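Local structure of ABC-type transport system, sugar-family extracellular solute-binding protein (6HNI) at residues T232-P237 with I297-M303; V23-G27 with E57-D62. The protein probably captures tyrosine outside the cell for an ABC transporter, as a surface lipoprotein of the substrate-binding family that also has adhesive properties. The protein carries 1 engineered substitution. All blocks are in the same frame, centred on the assembly; numbering follows the deposited sequence. Where two conformers were deposited one is given.

Contact 1 (T232-P237 with I297-M303); sequences TENKIP and ILKALGM
Leu301 lies against the backbone of Lys235 where two helix ends meet, each closed by a Schellman motif. Helix 224-233 ends with Lys235 at positive phi and helix 295-300 with Gly302 at positive phi, and both turns belong to the lobe of this periplasmic-binding-protein fold that holds the sheet containing strand 238-240.

Polar groups add little, for no hydrogen bond joins the two segments. The bent chain of Lys235 brings NZ to 3.6 Å from Ala300 O, too long to count as a hydrogen bond. The turns are closed by their own backbone bonds, among them Met303 N to Leu298 O. Pro237 leads into strand 238-240, and its carbonyl bonds to the backbone of Leu212.

The apolar contacts centre on the two methyls of Leu301. CD2 reaches the main chain just after the first helix, 3.7 Å from Lys235 CA, and it also lies 4.2 Å from Thr232 O, so this methyl packs along the backbone of the turn more closely than against any side chain. The other branch, CD1, is directed at the following proline, 4.2 Å from Pro237 CA. With CG anti to the carbonyl carbon (chi1 -65°) and an extended chi2 of 174°, Leu301 spreads its fork over both Lys235 and Pro237. Back within the helix ends, methyl meets methyl: Thr232 CG2 approaches Ala300 CB at 3.8 Å. Thr232 OG1 lies 3.9 Å from Ile297 CD1, and the two side chains cross obliquely. That hydroxyl is nevertheless satisfied within its own helix, through a hydrogen bond with the carbonyl of Ser228. Met303 packs on Phe151 of helix 148-151, and its extended chain ends with the methyl CE 4.2 Å from Pro237 CG.

Contact 2 (V23-G27 with E57-D62); sequences VKKIG and ENIDID
Ile26 and Ile59 meet through their CD1 methyls, 4.1 Å apart, although their first torsions differ: Ile26 sets CG1 anti to its carbonyl carbon (chi1 -58°), whereas Ile59 holds CG1 between the backbone N and the carbonyl carbon (chi1 66°). Both chains then extend through chi2, and their ends converge obliquely on one face of the sheet. Leu48 of helix 35-50 packs on both isoleucines. On the same face, Ile59 CG2 comes to 4.2 Å from Lys24 CB.

Strands 24-27 and 59-62 are parallel neighbours, joined by the beta-alpha-beta crossover in which helix 35-50 links strand 24-30 to the edge strand 59-65. This unit opens the first of the two Rossmann-like lobes of the periplasmic-binding-protein fold. Four backbone hydrogen bonds hold the pair. Lys24 N donates to Asn58 O at 3.1 Å, and Lys24 O accepts from Asp60 N at 2.9 Å. Ile26 takes part in the other two: its N donates to Asp60 O and its carbonyl O accepts from Asp62 N, each at 2.9 Å.

The other face is more polar. Val23 lays CG1 over the peptide link of the neighbouring strand, 3.7 Å from Asp60 N, and beside Asp60 CB. Lys25 bends its amine back along its own strand, NZ donating to Val23 O at 3.2 Å. Farther on, Asp62 divides its carboxylate between a salt bridge from OD2 to Lys85 and a hydrogen bond from OD1 to Gln64.

In the fold
From the N terminus, contact 2 comes first: 23-27 starts the chain's first modelled strand, and after helix 35-50 the chain returns at 57-62 to close a short loop of 29 residues. The chain then completes the five-stranded sheet and enters the second lobe, where contact 1 opens at 232-237 and closes at 297-303, after 59 residues that include helix 258-273 and two strands of the small mixed sheet. The two loops are in series, neither nesting nor crossing. Contact 2 pairs neighbouring strands within one sheet; contact 1 joins two helix ends. They lie on opposite sides of the chain's centre, their own centres 46 Å apart, with the bound tyrosine between the lobes.

Contact 1 (T232-P237 with I297-M303)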
loop_
_atom_site.group_PDB
_atom_site.type_symbol
_atom_site.label_atom_id
_atom_site.label_comp_id
_atom_site.label_asym_id
_atom_site.label_seq_id
_atom_site.Cartn_x
_atom_site.Cartn_y
_atom_site.Cartn_z
ATOM N N THR A 232 -8.799 6.666 -18.892
ATOM C CA THR A 232 -8.125 7.620 -19.737
ATOM C C THR A 232 -8.881 7.773 -21.063
ATOM O O THR A 232 -8.984 8.876 -21.595
ATOM C CB THR A 232 -6.643 7.241 -19.951
ATOM O OG1 THR A 232 -6.036 7.091 -18.671
ATOM C CG2 THR A 232 -5.893 8.319 -20.694
ATOM N N GLU A 233 -9.405 6.673 -21.588
ATOM C CA GLU A 233 -10.259 6.707 -22.804
ATOM C C GLU A 233 -11.507 7.586 -22.638
ATOM O O GLU A 233 -11.930 8.246 -23.571
ATOM C CB GLU A 233 -10.665 5.283 -23.231
ATOM C CG GLU A 233 -9.570 4.602 -24.027
ATOM C CD GLU A 233 -9.952 3.302 -24.714
ATOM O OE1 GLU A 233 -11.123 2.876 -24.640
ATOM O OE2 GLU A 233 -9.043 2.700 -25.341
ATOM N N ASN A 234 -12.002 7.600 -21.392
ATOM C CA ASN A 234 -13.144 8.383 -20.925
ATOM C C ASN A 234 -12.798 9.755 -20.335
ATOM O O ASN A 234 -13.661 10.458 -19.820
ATOM C CB ASN A 234 -14.023 7.500 -20.032
ATOM C CG ASN A 234 -14.742 6.424 -20.851
ATOM O OD1 ASN A 234 -15.649 6.751 -21.601
ATOM N ND2 ASN A 234 -14.291 5.176 -20.789
ATOM N N LYS A 235 -11.499 10.133 -20.415
ATOM C CA LYS A 235 -11.004 11.451 -19.985
ATOM C C LYS A 235 -11.238 11.715 -18.488
ATOM O O LYS A 235 -11.429 12.845 -18.077
ATOM C CB LYS A 235 -11.587 12.598 -20.856
ATOM C CG LYS A 235 -11.398 12.405 -22.339
ATOM C CD LYS A 235 -9.961 12.391 -22.799
ATOM C CE LYS A 235 -9.932 11.975 -24.265
ATOM N NZ LYS A 235 -8.888 12.715 -25.008
ATOM N N ILE A 236 -11.186 10.647 -17.682
ATOM C CA ILE A 236 -11.329 10.729 -16.217
ATOM C C ILE A 236 -9.930 10.735 -15.600
ATOM O O ILE A 236 -9.213 9.738 -15.750
ATOM C CB ILE A 236 -12.140 9.533 -15.635
ATOM C CG1 ILE A 236 -13.557 9.436 -16.265
ATOM C CG2 ILE A 236 -12.302 9.642 -14.112
ATOM C CD1 ILE A 236 -14.302 8.169 -15.870
ATOM N N PRO A 237 -9.552 11.847 -14.912
ATOM C CA PRO A 237 -8.263 11.829 -14.146
ATOM C C PRO A 237 -8.366 10.859 -12.988
ATOM O O PRO A 237 -9.377 10.788 -12.276
ATOM C CB PRO A 237 -8.113 13.267 -13.664
ATOM C CG PRO A 237 -9.206 14.069 -14.307
ATOM C CD PRO A 237 -10.253 13.146 -14.812
ATOM N N ILE A 297 0.115 9.870 -19.366
ATOM C CA ILE A 297 -1.318 10.031 -19.034
ATOM C C ILE A 297 -1.717 11.505 -19.075
ATOM O O ILE A 297 -2.766 11.830 -19.613
ATOM C CB ILE A 297 -1.656 9.398 -17.651
ATOM C CG1 ILE A 297 -1.383 7.897 -17.647
ATOM C CG2 ILE A 297 -3.098 9.625 -17.245
ATOM C CD1 ILE A 297 -2.133 7.073 -18.671
ATOM N N LEU A 298 -0.858 12.393 -18.568
ATOM C CA LEU A 298 -1.083 13.834 -18.613
ATOM C C LEU A 298 -1.330 14.295 -20.059
ATOM O O LEU A 298 -2.279 15.021 -20.329
ATOM C CB LEU A 298 0.106 14.596 -18.071
ATOM C CG LEU A 298 -0.042 16.103 -17.886
ATOM C CD1 LEU A 298 -0.949 16.444 -16.727
ATOM C CD2 LEU A 298 1.324 16.698 -17.662
ATOM N N LYS A 299 -0.460 13.850 -20.966
ATOM C CA LYS A 299 -0.560 14.203 -22.366
ATOM C C LYS A 299 -1.809 13.578 -22.997
ATOM O O LYS A 299 -2.512 14.246 -23.766
ATOM C CB LYS A 299 0.701 13.777 -23.132
ATOM C CG LYS A 299 0.645 14.130 -24.615
ATOM C CD LYS A 299 1.914 13.710 -25.324
ATOM C CE LYS A 299 1.694 13.692 -26.824
ATOM N NZ LYS A 299 2.927 13.251 -27.522
ATOM N N ALA A 300 -2.104 12.324 -22.688
ATOM C CA ALA A 300 -3.319 11.671 -23.212
ATOM C C ALA A 300 -4.601 12.400 -22.801
ATOM O O ALA A 300 -5.586 12.399 -23.555
ATOM C CB ALA A 300 -3.386 10.216 -22.782
ATOM N N LEU A 301 -4.606 13.031 -21.622
ATOM C CA LEU A 301 -5.766 13.823 -21.151
ATOM C C LEU A 301 -5.807 15.256 -21.721
ATOM O O LEU A 301 -6.715 16.022 -21.403
ATOM C CB LEU A 301 -5.790 13.860 -19.615
ATOM C CG LEU A 301 -6.014 12.495 -18.931
ATOM C CD1 LEU A 301 -5.871 12.652 -17.456
ATOM C CD2 LEU A 301 -7.419 11.937 -19.163
ATOM N N GLY A 302 -4.796 15.608 -22.507
ATOM C CA GLY A 302 -4.655 16.913 -23.114
ATOM C C GLY A 302 -4.250 17.984 -22.129
ATOM O O GLY A 302 -4.546 19.152 -22.354
ATOM N N MET A 303 -3.586 17.607 -21.040
ATOM C CA MET A 303 -3.184 18.570 -20.027
ATOM C C MET A 303 -1.753 19.070 -20.212
ATOM O O MET A 303 -0.887 18.369 -20.760
ATOM C CB MET A 303 -3.348 17.939 -18.651
ATOM C CG MET A 303 -4.801 17.610 -18.304
ATOM S SD MET A 303 -4.811 16.759 -16.700
ATOM C CE MET A 303 -6.562 16.480 -16.510
#

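Contact 2 (V23-G27 with E57-D62)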
loop_
_atom_site.group_PDB
_atom_site.type_symbol
_atom_site.label_atom_id
_atom_site.label_comp_id
_atom_site.label_asym_id
_atom_site.label_seq_id
_atom_site.Cartn_x
_atom_site.Cartn_y
_atom_site.Cartn_z
ATOM N N VAL A 23 22.473 -19.283 12.471
ATOM C CA VAL A 23 21.883 -18.538 11.310
ATOM C C VAL A 23 20.414 -18.220 11.653
ATOM O O VAL A 23 19.650 -19.141 11.978
ATOM C CB VAL A 23 21.937 -19.410 10.009
ATOM C CG1 VAL A 23 21.188 -18.757 8.845
ATOM C CG2 VAL A 23 23.385 -19.749 9.629
ATOM N N LYS A 24 20.024 -16.941 11.589
ATOM C CA LYS A 24 18.651 -16.549 11.851
ATOM C C LYS A 24 17.847 -16.765 10.571
ATOM O O LYS A 24 18.294 -16.409 9.477
ATOM C CB LYS A 24 18.596 -15.069 12.318
ATOM C CG LYS A 24 19.255 -14.761 13.693
ATOM C CD LYS A 24 18.457 -15.397 14.807
ATOM C CE LYS A 24 19.161 -15.446 16.130
ATOM N NZ LYS A 24 19.176 -14.173 16.839
ATOM N N LYS A 25 16.682 -17.385 10.743
ATOM C CA LYS A 25 15.796 -17.705 9.607
ATOM C C LYS A 25 14.601 -16.744 9.584
ATOM O O LYS A 25 13.863 -16.630 10.550
ATOM C CB LYS A 25 15.334 -19.166 9.690
ATOM C CG LYS A 25 16.563 -20.100 9.726
ATOM C CD LYS A 25 16.326 -21.587 9.873
ATOM C CE LYS A 25 17.677 -22.312 10.031
ATOM N NZ LYS A 25 18.325 -22.029 11.346
ATOM N N ILE A 26 14.551 -16.013 8.490
ATOM C CA ILE A 26 13.545 -14.972 8.299
ATOM C C ILE A 26 12.629 -15.460 7.182
ATOM O O ILE A 26 13.057 -15.841 6.136
ATOM C CB ILE A 26 14.186 -13.626 7.903
ATOM C CG1 ILE A 26 15.209 -13.156 8.967
ATOM C CG2 ILE A 26 13.091 -12.607 7.577
ATOM C CD1 ILE A 26 15.912 -11.897 8.528
ATOM N N GLY A 27 11.328 -15.385 7.449
ATOM C CA GLY A 27 10.306 -15.604 6.396
ATOM C C GLY A 27 9.733 -14.277 5.946
ATOM O O GLY A 27 9.362 -13.468 6.805
ATOM N N GLU A 57 24.690 -15.966 4.489
ATOM C CA GLU A 57 25.799 -15.845 5.454
ATOM C C GLU A 57 25.317 -16.066 6.897
ATOM O O GLU A 57 25.379 -17.184 7.392
ATOM C CB GLU A 57 26.583 -14.530 5.249
ATOM C CG GLU A 57 27.292 -14.482 3.891
ATOM C CD GLU A 57 28.289 -13.342 3.723
ATOM O OE1 GLU A 57 28.398 -12.485 4.628
ATOM O OE2 GLU A 57 28.978 -13.307 2.673
ATOM N N ASN A 58 24.831 -15.032 7.565
ATOM C CA ASN A 58 24.329 -15.177 8.966
ATOM C C ASN A 58 22.800 -15.080 9.072
ATOM O O ASN A 58 22.213 -15.171 10.180
ATOM C CB ASN A 58 24.982 -14.156 9.884
ATOM C CG ASN A 58 24.827 -12.729 9.387
ATOM O OD1 ASN A 58 24.605 -12.475 8.181
ATOM N ND2 ASN A 58 24.955 -11.785 10.309
ATOM N N ILE A 59 22.160 -14.911 7.913
ATOM C CA ILE A 59 20.687 -15.071 7.821
ATOM C C ILE A 59 20.348 -15.956 6.652
ATOM O O ILE A 59 21.145 -16.116 5.729
ATOM C CB ILE A 59 19.908 -13.750 7.771
ATOM C CG1 ILE A 59 20.199 -12.960 6.494
ATOM C CG2 ILE A 59 20.119 -12.967 9.051
ATOM C CD1 ILE A 59 19.329 -11.733 6.320
ATOM N N ASP A 60 19.130 -16.500 6.728
ATOM C CA ASP A 60 18.488 -17.194 5.629
ATOM C C ASP A 60 17.132 -16.537 5.407
ATOM O O ASP A 60 16.341 -16.471 6.313
ATOM C CB ASP A 60 18.243 -18.649 5.967
ATOM C CG ASP A 60 17.462 -19.342 4.873
ATOM O OD1 ASP A 60 18.118 -19.728 3.892
ATOM O OD2 ASP A 60 16.198 -19.449 4.960
ATOM N N ILE A 61 16.949 -16.023 4.205
ATOM C CA ILE A 61 15.671 -15.383 3.836
ATOM C C ILE A 61 14.858 -16.360 2.962
ATOM O O ILE A 61 15.320 -16.757 1.895
ATOM C CB ILE A 61 15.925 -14.051 3.119
ATOM C CG1 ILE A 61 16.712 -13.060 3.999
ATOM C CG2 ILE A 61 14.618 -13.422 2.717
ATOM C CD1 ILE A 61 17.068 -11.755 3.296
ATOM N N ASP A 62 13.640 -16.705 3.419
ATOM C CA ASP A 62 12.690 -17.564 2.689
ATOM C C ASP A 62 11.561 -16.617 2.229
ATOM O O ASP A 62 10.652 -16.250 3.005
ATOM C CB ASP A 62 12.178 -18.610 3.681
ATOM C CG ASP A 62 11.183 -19.594 3.109
ATOM O OD1 ASP A 62 10.807 -19.473 1.920
ATOM O OD2 ASP A 62 10.785 -20.515 3.893
#